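Local coordinates for protein cobalamin biosynthesis precorrin-6Y methylase (cbiE) (Archaeoglobus fulgidus, PDB 2BB3) that probably methylates a corrin-ring precursor in adenosylcobalamin biosynthesis, with S-adenosyl-L-methionine as the methyl donor, at residues I24-S29 against G97-A102; L163-D168 against T209-E214; L183-C188 against E203-Y208. One frame throughout, in Å; residues are numbered along the deposited sequence.

How the contacts relate
All three contacts touch the same S-adenosyl-L-homocysteine (SAH), but from different parts of the fold. Contact 1 is buried and belongs to the parallel sheet; its loop 97-102 holds the amino-acid end of the ligand. Contacts 2 and 3 share the mixed sheet, where strands 209-213 and 180-185 are neighbours, and their centres are about 10 Å apart. Contact 2 is fully buried and made of regular backbone ladder and aliphatic packing, whereas contact 3 is partly buried and joins a strand end to an irregular loop through polar side chains, with arginines outside it pairing its acids. Contact 1 meets contact 2 where Val101 and Ala102 pack on Leu166; it does not touch contact 3.

Contact 1: I24-S29 against G97-A102; sequences IWIVGS and GDPMVA. With SAH (S-adenosyl-L-homocysteine), chain C.
The ring of Pro99 lies over one face of the Val27-Gly28 peptide, with Pro99 CG 3.4 Å from Gly28 N and almost straight above it. Beside this, Pro99 CB meets Ile26 CG2 at 3.9 Å, the two side chains sliding past each other in opposite directions. The second flat group is the SAH carboxylate: Gly97 CA sits squarely over its carbon on one face, 3.7 Å from SAH C, while Val101 CB approaches SAH OXT from the other face. Asp98 N donates to SAH OXT at 2.8 Å (angle 162°), from above the carboxylate plane.

Both glycines are explained by this closeness. A CB on Gly28 would collide with Gly97 O, which already lies 3.1 Å from Gly28 CA; one on Gly97 would strike the ligand carboxylate, and the positive phi of Gly97 (53°) also favours glycine.

Residues Asp98 to Val101 form a type I turn whose own closing bond is weak. The turn's carbonyls grip the ligand amino group, SAH N reaching Asp98 O at 2.8 Å and Val101 O at 3.2 Å. Asp98 sends its CB away from strand 24-28; its carboxylate, with CG anti to the backbone N (chi1 -169°), bonds through OD1 to Ala122 N of its own chain and through OD2 to Gln127 NE2 of the second subunit, both weakly.

Strand 23-28 runs between strands 91-95 and 116-120 of the parallel sheet; Ile26 packs on Ile117 and Ile119, whereas Val27 faces Ile43 of helix 38-46.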
loop_
_atom_site.group_PDB
_atom_site.type_symbol
_atom_site.label_atom_id
_atom_site.label_comp_id
_atom_site.label_asym_id
_atom_site.label_seq_id
_atom_site.Cartn_x
_atom_site.Cartn_y
_atom_site.Cartn_z
ATOM N N ILE A 24 19.926 1.205 10.614
ATOM C CA ILE A 24 19.845 0.825 9.218
ATOM C C ILE A 24 18.482 1.173 8.623
ATOM O O ILE A 24 17.531 1.448 9.342
ATOM C CB ILE A 24 20.037 -0.709 9.021
ATOM C CG1 ILE A 24 18.831 -1.464 9.570
ATOM C CG2 ILE A 24 21.315 -1.175 9.703
ATOM C CD1 ILE A 24 18.802 -2.933 9.206
ATOM N N TRP A 25 18.401 1.161 7.303
ATOM C CA TRP A 25 17.153 1.407 6.618
ATOM C C TRP A 25 16.717 0.133 5.907
ATOM O O TRP A 25 17.542 -0.663 5.476
ATOM C CB TRP A 25 17.298 2.501 5.559
ATOM C CG TRP A 25 17.178 3.902 6.054
ATOM C CD1 TRP A 25 18.195 4.723 6.447
ATOM C CD2 TRP A 25 15.974 4.682 6.147
ATOM N NE1 TRP A 25 17.704 5.967 6.762
ATOM C CE2 TRP A 25 16.348 5.973 6.584
ATOM C CE3 TRP A 25 14.620 4.420 5.884
ATOM C CZ2 TRP A 25 15.421 6.992 6.784
ATOM C CZ3 TRP A 25 13.693 5.444 6.083
ATOM C CH2 TRP A 25 14.103 6.717 6.522
ATOM N N ILE A 26 15.407 -0.062 5.818
ATOM C CA ILE A 26 14.860 -1.183 5.070
ATOM C C ILE A 26 13.992 -0.428 4.092
ATOM O O ILE A 26 13.035 0.223 4.498
ATOM C CB ILE A 26 13.992 -2.151 5.908
ATOM C CG1 ILE A 26 14.850 -2.872 6.968
ATOM C CG2 ILE A 26 13.372 -3.193 4.978
ATOM C CD1 ILE A 26 14.114 -3.973 7.759
ATOM N N VAL A 27 14.358 -0.479 2.814
ATOM C CA VAL A 27 13.640 0.242 1.776
ATOM C C VAL A 27 12.990 -0.668 0.751
ATOM O O VAL A 27 13.530 -1.711 0.398
ATOM C CB VAL A 27 14.597 1.192 1.010
ATOM C CG1 VAL A 27 15.488 1.937 2.006
ATOM C CG2 VAL A 27 15.448 0.400 0.059
ATOM N N GLY A 28 11.822 -0.269 0.269
ATOM C CA GLY A 28 11.142 -1.059 -0.732
ATOM C C GLY A 28 11.694 -0.761 -2.111
ATOM O O GLY A 28 12.068 0.379 -2.416
ATOM N N SER A 29 11.740 -1.780 -2.958
ATOM C CA SER A 29 12.235 -1.596 -4.314
ATOM C C SER A 29 11.068 -1.340 -5.249
ATOM O O SER A 29 11.247 -0.908 -6.391
ATOM C CB SER A 29 12.957 -2.853 -4.779
ATOM O OG SER A 29 12.053 -3.942 -4.855
ATOM N N GLY A 97 9.026 -5.023 -3.447
ATOM C CA GLY A 97 7.807 -4.272 -3.241
ATOM C C GLY A 97 7.851 -3.331 -2.049
ATOM O O GLY A 97 8.713 -2.460 -1.952
ATOM N N ASP A 98 6.906 -3.529 -1.137
ATOM C CA ASP A 98 6.749 -2.713 0.068
ATOM C C ASP A 98 7.252 -3.580 1.223
ATOM O O ASP A 98 6.853 -4.749 1.344
ATOM C CB ASP A 98 5.262 -2.393 0.222
ATOM C CG ASP A 98 4.980 -1.336 1.260
ATOM O OD1 ASP A 98 5.916 -0.710 1.778
ATOM O OD2 ASP A 98 3.791 -1.121 1.552
ATOM N N PRO A 99 8.129 -3.027 2.090
ATOM C CA PRO A 99 8.705 -3.741 3.241
ATOM C C PRO A 99 7.709 -4.232 4.297
ATOM O O PRO A 99 7.920 -5.254 4.933
ATOM C CB PRO A 99 9.690 -2.722 3.833
ATOM C CG PRO A 99 9.953 -1.741 2.695
ATOM C CD PRO A 99 8.622 -1.639 2.024
HETATM N N MSE A 100 6.625 -3.500 4.486
HETATM C CA MSE A 100 5.640 -3.885 5.483
HETATM C C MSE A 100 4.437 -4.649 4.898
HETATM O O MSE A 100 3.302 -4.469 5.333
HETATM C CB MSE A 100 5.175 -2.650 6.251
HETATM C CG MSE A 100 6.198 -2.108 7.278
HETATM SE SE MSE A 100 6.664 -3.412 8.692
HETATM C CE MSE A 100 8.374 -3.940 7.953
ATOM N N VAL A 101 4.694 -5.453 3.868
ATOM C CA VAL A 101 3.673 -6.314 3.283
ATOM C C VAL A 101 4.347 -7.685 3.188
ATOM O O VAL A 101 5.229 -7.889 2.348
ATOM C CB VAL A 101 3.242 -5.902 1.840
ATOM C CG1 VAL A 101 2.331 -6.973 1.268
ATOM C CG2 VAL A 101 2.539 -4.545 1.845
ATOM N N ALA A 102 3.946 -8.605 4.060
ATOM C CA ALA A 102 4.518 -9.946 4.082
ATOM C C ALA A 102 6.021 -9.786 4.117
ATOM O O ALA A 102 6.753 -10.518 3.445
ATOM C CB ALA A 102 4.113 -10.715 2.848
HETATM N N SAH C . 7.071 -7.139 -0.144
HETATM C CA SAH C . 6.371 -7.626 -1.264
HETATM C CB SAH C . 5.787 -9.013 -1.005
HETATM C CG SAH C . 6.631 -10.216 -0.607
HETATM S SD SAH C . 5.827 -11.675 -0.001
HETATM C C SAH C . 5.387 -6.590 -1.672
HETATM O O SAH C . 4.941 -6.847 -2.717
HETATM O OXT SAH C . 5.103 -5.662 -0.965
HETATM C "C5'" SAH C . 5.960 -12.356 -1.629
HETATM C "C4'" SAH C . 4.637 -12.585 -2.336
HETATM O "O4'" SAH C . 4.108 -11.459 -2.918
HETATM C "C3'" SAH C . 4.598 -13.681 -3.357
HETATM O "O3'" SAH C . 4.474 -14.935 -2.835
HETATM C "C2'" SAH C . 3.410 -13.264 -4.147
HETATM O "O2'" SAH C . 2.252 -13.785 -3.656
HETATM C "C1'" SAH C . 3.369 -11.785 -4.005
HETATM N N9 SAH C . 3.989 -11.145 -5.141
HETATM C C8 SAH C . 5.127 -10.522 -5.117
HETATM N N7 SAH C . 5.406 -10.000 -6.259
HETATM C C5 SAH C . 4.441 -10.275 -7.049
HETATM C C6 SAH C . 4.225 -9.962 -8.349
HETATM N N6 SAH C . 5.054 -9.295 -9.067
HETATM N N1 SAH C . 3.107 -10.376 -8.910
HETATM C C2 SAH C . 2.224 -11.091 -8.207
HETATM N N3 SAH C . 2.453 -11.372 -6.945
HETATM C C4 SAH C . 3.544 -10.988 -6.366
#

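Contact 2: L163-D168 against T209-E214; sequences LLILAD and TIIFVE. With SAH (S-adenosyl-L-homocysteine), chain C.
Leu163 to Ala167 pair with Val213 to Thr209 as an antiparallel ladder, the middle of the mixed sheet in this tetrapyrrole methylase fold; the short strand axes pass 4.6 Å apart at 160°.

Backbone bonds come in three reciprocal pairs, at Leu163 and Val213, Ile165 and Ile211, and Ala167 and Thr209. The straightest is Ile165 N to Ile211 O (3.0 Å, 176°), and the longest, Thr209 N to Ala167 O, measures 3.2 Å with its donor above the carbonyl plane.

Apolar packing occupies both faces. On one, Ile165 CD1 reaches Val213 CG2, and Ala167 CB meets Ile211 CD1; Phe171 covers Ile165 and Ile211. On the other, Ile210 lies between two leucines: its CG2, anti to the backbone N, turns to Leu164 CG, while CG1 (chi1 -77°) runs beside Leu166 CD2 at 3.6 Å. Leu164 CD1 then touches Phe212 CD1 at the ring edge, near its plane, and helix 125-133 covers this face.

Ligand contacts gather at one end of the ladder, where Ile210 CG1 also lies 3.6 Å from SAH N3. With no CG1, CG2 or CD1, an alanine here is likely to leave Leu166 CD2 and the adenine without their shared aliphatic neighbour and Leu164 freer to turn.

The ribose hydroxyl SAH O2' stands within hydrogen-bonding distance of two carbonyls, 2.7 Å from Ala167 O and 3.1 Å from Thr209 O.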
loop_
_atom_site.group_PDB
_atom_site.type_symbol
_atom_site.label_atom_id
_atom_site.label_comp_id
_atom_site.label_asym_id
_atom_site.label_seq_id
_atom_site.Cartn_x
_atom_site.Cartn_y
_atom_site.Cartn_z
ATOM N N LEU A 163 -10.828 -11.325 0.002
ATOM C CA LEU A 163 -9.502 -11.709 0.443
ATOM C C LEU A 163 -8.533 -11.434 -0.698
ATOM O O LEU A 163 -8.854 -11.638 -1.866
ATOM C CB LEU A 163 -9.440 -13.197 0.807
ATOM C CG LEU A 163 -10.182 -13.644 2.071
ATOM C CD1 LEU A 163 -9.859 -15.115 2.337
ATOM C CD2 LEU A 163 -9.761 -12.789 3.267
ATOM N N LEU A 164 -7.358 -10.934 -0.342
ATOM C CA LEU A 164 -6.299 -10.693 -1.309
ATOM C C LEU A 164 -5.174 -11.522 -0.677
ATOM O O LEU A 164 -4.555 -11.112 0.303
ATOM C CB LEU A 164 -5.936 -9.205 -1.376
ATOM C CG LEU A 164 -5.351 -8.776 -2.730
ATOM C CD1 LEU A 164 -6.391 -8.994 -3.824
ATOM C CD2 LEU A 164 -4.927 -7.320 -2.699
ATOM N N ILE A 165 -4.933 -12.703 -1.232
ATOM C CA ILE A 165 -3.934 -13.611 -0.687
ATOM C C ILE A 165 -2.609 -13.564 -1.429
ATOM O O ILE A 165 -2.572 -13.710 -2.639
ATOM C CB ILE A 165 -4.459 -15.072 -0.740
ATOM C CG1 ILE A 165 -5.824 -15.163 -0.058
ATOM C CG2 ILE A 165 -3.465 -16.018 -0.076
ATOM C CD1 ILE A 165 -6.595 -16.452 -0.409
ATOM N N LEU A 166 -1.524 -13.339 -0.706
ATOM C CA LEU A 166 -0.217 -13.350 -1.345
ATOM C C LEU A 166 0.177 -14.819 -1.323
ATOM O O LEU A 166 0.485 -15.365 -0.263
ATOM C CB LEU A 166 0.788 -12.492 -0.572
ATOM C CG LEU A 166 0.403 -11.012 -0.434
ATOM C CD1 LEU A 166 1.637 -10.173 -0.357
ATOM C CD2 LEU A 166 -0.400 -10.564 -1.622
ATOM N N ALA A 167 0.150 -15.469 -2.482
ATOM C CA ALA A 167 0.468 -16.881 -2.519
ATOM C C ALA A 167 1.627 -17.245 -3.425
ATOM O O ALA A 167 2.125 -16.434 -4.201
ATOM C CB ALA A 167 -0.780 -17.669 -2.950
ATOM N N ASP A 168 2.081 -18.480 -3.283
ATOM C CA ASP A 168 3.130 -18.991 -4.140
ATOM C C ASP A 168 2.495 -20.246 -4.706
ATOM O O ASP A 168 1.372 -20.547 -4.339
ATOM C CB ASP A 168 4.431 -19.283 -3.379
ATOM C CG ASP A 168 4.266 -20.302 -2.286
ATOM O OD1 ASP A 168 3.295 -21.086 -2.322
ATOM O OD2 ASP A 168 5.141 -20.333 -1.393
ATOM N N THR A 209 1.934 -15.158 -7.105
ATOM C CA THR A 209 0.502 -15.185 -7.377
ATOM C C THR A 209 -0.343 -14.495 -6.329
ATOM O O THR A 209 -0.265 -14.807 -5.139
ATOM C CB THR A 209 -0.001 -16.653 -7.493
ATOM O OG1 THR A 209 0.722 -17.310 -8.541
ATOM C CG2 THR A 209 -1.478 -16.698 -7.838
ATOM N N ILE A 210 -1.147 -13.536 -6.754
ATOM C CA ILE A 210 -2.023 -12.911 -5.790
ATOM C C ILE A 210 -3.372 -13.516 -6.106
ATOM O O ILE A 210 -3.756 -13.607 -7.271
ATOM C CB ILE A 210 -1.987 -11.370 -5.876
ATOM C CG1 ILE A 210 -0.695 -10.863 -5.200
ATOM C CG2 ILE A 210 -3.209 -10.781 -5.165
ATOM C CD1 ILE A 210 -0.474 -9.384 -5.297
ATOM N N ILE A 211 -4.060 -13.989 -5.071
ATOM C CA ILE A 211 -5.358 -14.649 -5.252
ATOM C C ILE A 211 -6.483 -13.770 -4.733
ATOM O O ILE A 211 -6.571 -13.551 -3.542
ATOM C CB ILE A 211 -5.396 -15.985 -4.479
ATOM C CG1 ILE A 211 -4.334 -16.945 -5.035
ATOM C CG2 ILE A 211 -6.799 -16.589 -4.547
ATOM C CD1 ILE A 211 -4.312 -18.332 -4.333
ATOM N N PHE A 212 -7.332 -13.271 -5.623
ATOM C CA PHE A 212 -8.443 -12.422 -5.207
ATOM C C PHE A 212 -9.709 -13.254 -5.018
ATOM O O PHE A 212 -10.152 -13.927 -5.942
ATOM C CB PHE A 212 -8.708 -11.318 -6.247
ATOM C CG PHE A 212 -9.856 -10.422 -5.894
ATOM C CD1 PHE A 212 -9.808 -9.625 -4.749
ATOM C CD2 PHE A 212 -10.996 -10.379 -6.695
ATOM C CE1 PHE A 212 -10.875 -8.803 -4.407
ATOM C CE2 PHE A 212 -12.079 -9.553 -6.358
ATOM C CZ PHE A 212 -12.017 -8.765 -5.215
ATOM N N VAL A 213 -10.279 -13.207 -3.813
ATOM C CA VAL A 213 -11.506 -13.936 -3.491
ATOM C C VAL A 213 -12.573 -12.924 -3.035
ATOM O O VAL A 213 -12.481 -12.376 -1.928
ATOM C CB VAL A 213 -11.271 -14.951 -2.340
ATOM C CG1 VAL A 213 -12.428 -15.932 -2.275
ATOM C CG2 VAL A 213 -9.933 -15.682 -2.525
ATOM N N GLU A 214 -13.582 -12.680 -3.872
ATOM C CA GLU A 214 -14.650 -11.737 -3.520
ATOM C C GLU A 214 -15.408 -12.215 -2.301
ATOM O O GLU A 214 -15.627 -13.411 -2.134
ATOM C CB GLU A 214 -15.658 -11.538 -4.670
ATOM C CG GLU A 214 -15.067 -11.057 -5.985
ATOM C CD GLU A 214 -16.086 -10.308 -6.853
ATOM O OE1 GLU A 214 -15.860 -10.175 -8.083
ATOM O OE2 GLU A 214 -17.109 -9.841 -6.294
HETATM N N SAH C . 7.071 -7.139 -0.144
HETATM C CA SAH C . 6.371 -7.626 -1.264
HETATM C CB SAH C . 5.787 -9.013 -1.005
HETATM C CG SAH C . 6.631 -10.216 -0.607
HETATM S SD SAH C . 5.827 -11.675 -0.001
HETATM C C SAH C . 5.387 -6.590 -1.672
HETATM O O SAH C . 4.941 -6.847 -2.717
HETATM O OXT SAH C . 5.103 -5.662 -0.965
HETATM C "C5'" SAH C . 5.960 -12.356 -1.629
HETATM C "C4'" SAH C . 4.637 -12.585 -2.336
HETATM O "O4'" SAH C . 4.108 -11.459 -2.918
HETATM C "C3'" SAH C . 4.598 -13.681 -3.357
HETATM O "O3'" SAH C . 4.474 -14.935 -2.835
HETATM C "C2'" SAH C . 3.410 -13.264 -4.147
HETATM O "O2'" SAH C . 2.252 -13.785 -3.656
HETATM C "C1'" SAH C . 3.369 -11.785 -4.005
HETATM N N9 SAH C . 3.989 -11.145 -5.141
HETATM C C8 SAH C . 5.127 -10.522 -5.117
HETATM N N7 SAH C . 5.406 -10.000 -6.259
HETATM C C5 SAH C . 4.441 -10.275 -7.049
HETATM C C6 SAH C . 4.225 -9.962 -8.349
HETATM N N6 SAH C . 5.054 -9.295 -9.067
HETATM N N1 SAH C . 3.107 -10.376 -8.910
HETATM C C2 SAH C . 2.224 -11.091 -8.207
HETATM N N3 SAH C . 2.453 -11.372 -6.945
HETATM C C4 SAH C . 3.544 -10.988 -6.366
#

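Contact 3: L183-C188 against E203-Y208; sequences LLENLC and ELESDY. With SAH (S-adenosyl-L-homocysteine), chain C.
Asn186 and Tyr208 meet through their backbones: Asn186 N donates to Tyr208 O at 2.9 Å (167°), arriving nearly in line with the carbonyl bond. The same oxygen receives a CA-H contact from Glu185. Next to it, Ser206 OG donates to Asn186 OD1; the 2.5 Å separation is so short that the exact length is doubtful. Asn186 OD1 also lies at the edge of the Tyr208 ring, near its plane.

The adenine lies beside these links. Leu187 N donates to SAH N1 at 2.9 Å and SAH N6 returns a bond to Leu187 O at 3.1 Å, so one residue reads the N1/N6 edge with backbone atoms alone, while SAH C8 lies at the Tyr208 ring edge, in plane.

Further direct contacts join the segments toward their other end. Glu185 crosses Glu205 at about a right angle, its OE2 touching Glu205 CG at 3.6 Å; Arg193 forms salt bridges with both acids and Arg195 with Glu185, which probably offsets their like charges. At the far end, Leu183 CD1 meets Leu204 CD2 at 3.6 Å, the side chains again roughly perpendicular.

A second shell fixes Asn186 and Tyr208. Ser206 OG, anti to its own N (chi1 179°), accepts from Tyr208 N at 3.1 Å in an ST turn, so that one hydroxyl ties Asn186 to the bend that presents Tyr208. Asn186 ND2 is held by Gly191 O, and Arg55 adds a cation-pi contact to Tyr208.

Cys188 continues into a disulfide with Cys32. Strand 180-185 lies between strands 209-213 and 193-198, Leu187 packs on Val128 and Ala129 of helix 125-133, and loop 203-208 leads directly into strand 209-213.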
loop_
_atom_site.group_PDB
_atom_site.type_symbol
_atom_site.label_atom_id
_atom_site.label_comp_id
_atom_site.label_asym_id
_atom_site.label_seq_id
_atom_site.Cartn_x
_atom_site.Cartn_y
_atom_site.Cartn_z
ATOM N N LEU A 183 -6.648 -14.958 -10.253
ATOM C CA LEU A 183 -5.220 -15.136 -10.040
ATOM C C LEU A 183 -4.472 -14.039 -10.781
ATOM O O LEU A 183 -4.606 -13.918 -12.000
ATOM C CB LEU A 183 -4.768 -16.502 -10.583
ATOM C CG LEU A 183 -5.487 -17.750 -10.056
ATOM C CD1 LEU A 183 -4.921 -19.029 -10.682
ATOM C CD2 LEU A 183 -5.349 -17.816 -8.561
ATOM N N LEU A 184 -3.699 -13.235 -10.050
ATOM C CA LEU A 184 -2.905 -12.193 -10.690
ATOM C C LEU A 184 -1.461 -12.680 -10.551
ATOM O O LEU A 184 -0.880 -12.667 -9.476
ATOM C CB LEU A 184 -3.155 -10.823 -10.038
ATOM C CG LEU A 184 -4.650 -10.480 -10.125
ATOM C CD1 LEU A 184 -5.309 -10.782 -8.789
ATOM C CD2 LEU A 184 -4.871 -9.028 -10.513
ATOM N N GLU A 185 -0.916 -13.147 -11.669
ATOM C CA GLU A 185 0.413 -13.722 -11.725
ATOM C C GLU A 185 1.475 -12.854 -12.348
ATOM O O GLU A 185 1.271 -12.238 -13.405
ATOM C CB GLU A 185 0.357 -15.040 -12.509
ATOM C CG GLU A 185 -0.685 -15.995 -11.984
ATOM C CD GLU A 185 -0.869 -17.214 -12.871
ATOM O OE1 GLU A 185 -1.166 -17.039 -14.076
ATOM O OE2 GLU A 185 -0.717 -18.347 -12.365
ATOM N N ASN A 186 2.620 -12.816 -11.681
ATOM C CA ASN A 186 3.772 -12.081 -12.180
ATOM C C ASN A 186 3.440 -10.654 -12.611
ATOM O O ASN A 186 3.825 -10.227 -13.698
ATOM C CB ASN A 186 4.360 -12.868 -13.354
ATOM C CG ASN A 186 4.366 -14.368 -13.094
ATOM O OD1 ASN A 186 4.766 -14.822 -12.018
ATOM N ND2 ASN A 186 3.923 -15.144 -14.078
ATOM N N LEU A 187 2.729 -9.917 -11.762
ATOM C CA LEU A 187 2.373 -8.548 -12.086
ATOM C C LEU A 187 3.623 -7.762 -12.465
ATOM O O LEU A 187 4.642 -7.803 -11.769
ATOM C CB LEU A 187 1.664 -7.889 -10.901
ATOM C CG LEU A 187 0.305 -8.526 -10.609
ATOM C CD1 LEU A 187 -0.339 -7.900 -9.373
ATOM C CD2 LEU A 187 -0.617 -8.345 -11.823
ATOM N N CYS A 188 3.540 -7.078 -13.603
ATOM C CA CYS A 188 4.648 -6.271 -14.091
ATOM C C CYS A 188 5.901 -7.037 -14.475
ATOM O O CYS A 188 6.973 -6.458 -14.548
ATOM C CB CYS A 188 5.008 -5.230 -13.045
ATOM S SG CYS A 188 3.991 -3.745 -13.139
ATOM N N GLU A 203 -5.431 -24.437 -11.763
ATOM C CA GLU A 203 -4.127 -24.797 -11.213
ATOM C C GLU A 203 -3.207 -23.594 -11.053
ATOM O O GLU A 203 -3.179 -22.709 -11.911
ATOM C CB GLU A 203 -3.409 -25.806 -12.120
ATOM C CG GLU A 203 -3.646 -27.257 -11.775
ATOM C CD GLU A 203 -5.099 -27.646 -11.903
ATOM O OE1 GLU A 203 -5.661 -27.496 -13.013
ATOM O OE2 GLU A 203 -5.677 -28.096 -10.890
ATOM N N LEU A 204 -2.454 -23.575 -9.959
ATOM C CA LEU A 204 -1.498 -22.512 -9.722
ATOM C C LEU A 204 -0.228 -22.918 -10.433
ATOM O O LEU A 204 0.016 -24.105 -10.621
ATOM C CB LEU A 204 -1.218 -22.352 -8.229
ATOM C CG LEU A 204 -2.431 -21.949 -7.393
ATOM C CD1 LEU A 204 -1.980 -21.667 -5.967
ATOM C CD2 LEU A 204 -3.109 -20.741 -8.018
ATOM N N GLU A 205 0.576 -21.945 -10.840
ATOM C CA GLU A 205 1.819 -22.265 -11.515
ATOM C C GLU A 205 2.936 -21.282 -11.227
ATOM O O GLU A 205 4.091 -21.559 -11.527
ATOM C CB GLU A 205 1.599 -22.396 -13.034
ATOM C CG GLU A 205 0.802 -21.287 -13.686
ATOM C CD GLU A 205 0.397 -21.623 -15.134
ATOM O OE1 GLU A 205 -0.265 -22.673 -15.353
ATOM O OE2 GLU A 205 0.739 -20.840 -16.055
ATOM N N SER A 206 2.614 -20.141 -10.635
ATOM C CA SER A 206 3.646 -19.155 -10.342
ATOM C C SER A 206 3.797 -18.882 -8.853
ATOM O O SER A 206 2.808 -18.879 -8.104
ATOM C CB SER A 206 3.326 -17.841 -11.037
ATOM O OG SER A 206 4.314 -16.882 -10.737
ATOM N N ASP A 207 5.031 -18.653 -8.413
ATOM C CA ASP A 207 5.254 -18.335 -7.007
ATOM C C ASP A 207 4.941 -16.870 -6.706
ATOM O O ASP A 207 4.986 -16.443 -5.559
ATOM C CB ASP A 207 6.681 -18.665 -6.595
ATOM C CG ASP A 207 6.899 -20.160 -6.456
ATOM O OD1 ASP A 207 5.928 -20.860 -6.061
ATOM O OD2 ASP A 207 8.024 -20.629 -6.738
ATOM N N TYR A 208 4.629 -16.111 -7.750
ATOM C CA TYR A 208 4.254 -14.711 -7.588
ATOM C C TYR A 208 2.787 -14.625 -7.973
ATOM O O TYR A 208 2.438 -14.100 -9.034
ATOM C CB TYR A 208 5.094 -13.822 -8.502
ATOM C CG TYR A 208 6.561 -13.941 -8.195
ATOM C CD1 TYR A 208 7.387 -14.761 -8.963
ATOM C CD2 TYR A 208 7.107 -13.316 -7.071
ATOM C CE1 TYR A 208 8.722 -14.970 -8.611
ATOM C CE2 TYR A 208 8.443 -13.519 -6.708
ATOM C CZ TYR A 208 9.235 -14.349 -7.481
ATOM O OH TYR A 208 10.529 -14.608 -7.112
HETATM N N SAH C . 7.071 -7.139 -0.144
HETATM C CA SAH C . 6.371 -7.626 -1.264
HETATM C CB SAH C . 5.787 -9.013 -1.005
HETATM C CG SAH C . 6.631 -10.216 -0.607
HETATM S SD SAH C . 5.827 -11.675 -0.001
HETATM C C SAH C . 5.387 -6.590 -1.672
HETATM O O SAH C . 4.941 -6.847 -2.717
HETATM O OXT SAH C . 5.103 -5.662 -0.965
HETATM C "C5'" SAH C . 5.960 -12.356 -1.629
HETATM C "C4'" SAH C . 4.637 -12.585 -2.336
HETATM O "O4'" SAH C . 4.108 -11.459 -2.918
HETATM C "C3'" SAH C . 4.598 -13.681 -3.357
HETATM O "O3'" SAH C . 4.474 -14.935 -2.835
HETATM C "C2'" SAH C . 3.410 -13.264 -4.147
HETATM O "O2'" SAH C . 2.252 -13.785 -3.656
HETATM C "C1'" SAH C . 3.369 -11.785 -4.005
HETATM N N9 SAH C . 3.989 -11.145 -5.141
HETATM C C8 SAH C . 5.127 -10.522 -5.117
HETATM N N7 SAH C . 5.406 -10.000 -6.259
HETATM C C5 SAH C . 4.441 -10.275 -7.049
HETATM C C6 SAH C . 4.225 -9.962 -8.349
HETATM N N6 SAH C . 5.054 -9.295 -9.067
HETATM N N1 SAH C . 3.107 -10.376 -8.910
HETATM C C2 SAH C . 2.224 -11.091 -8.207
HETATM N N3 SAH C . 2.453 -11.372 -6.945
HETATM C C4 SAH C . 3.544 -10.988 -6.366
#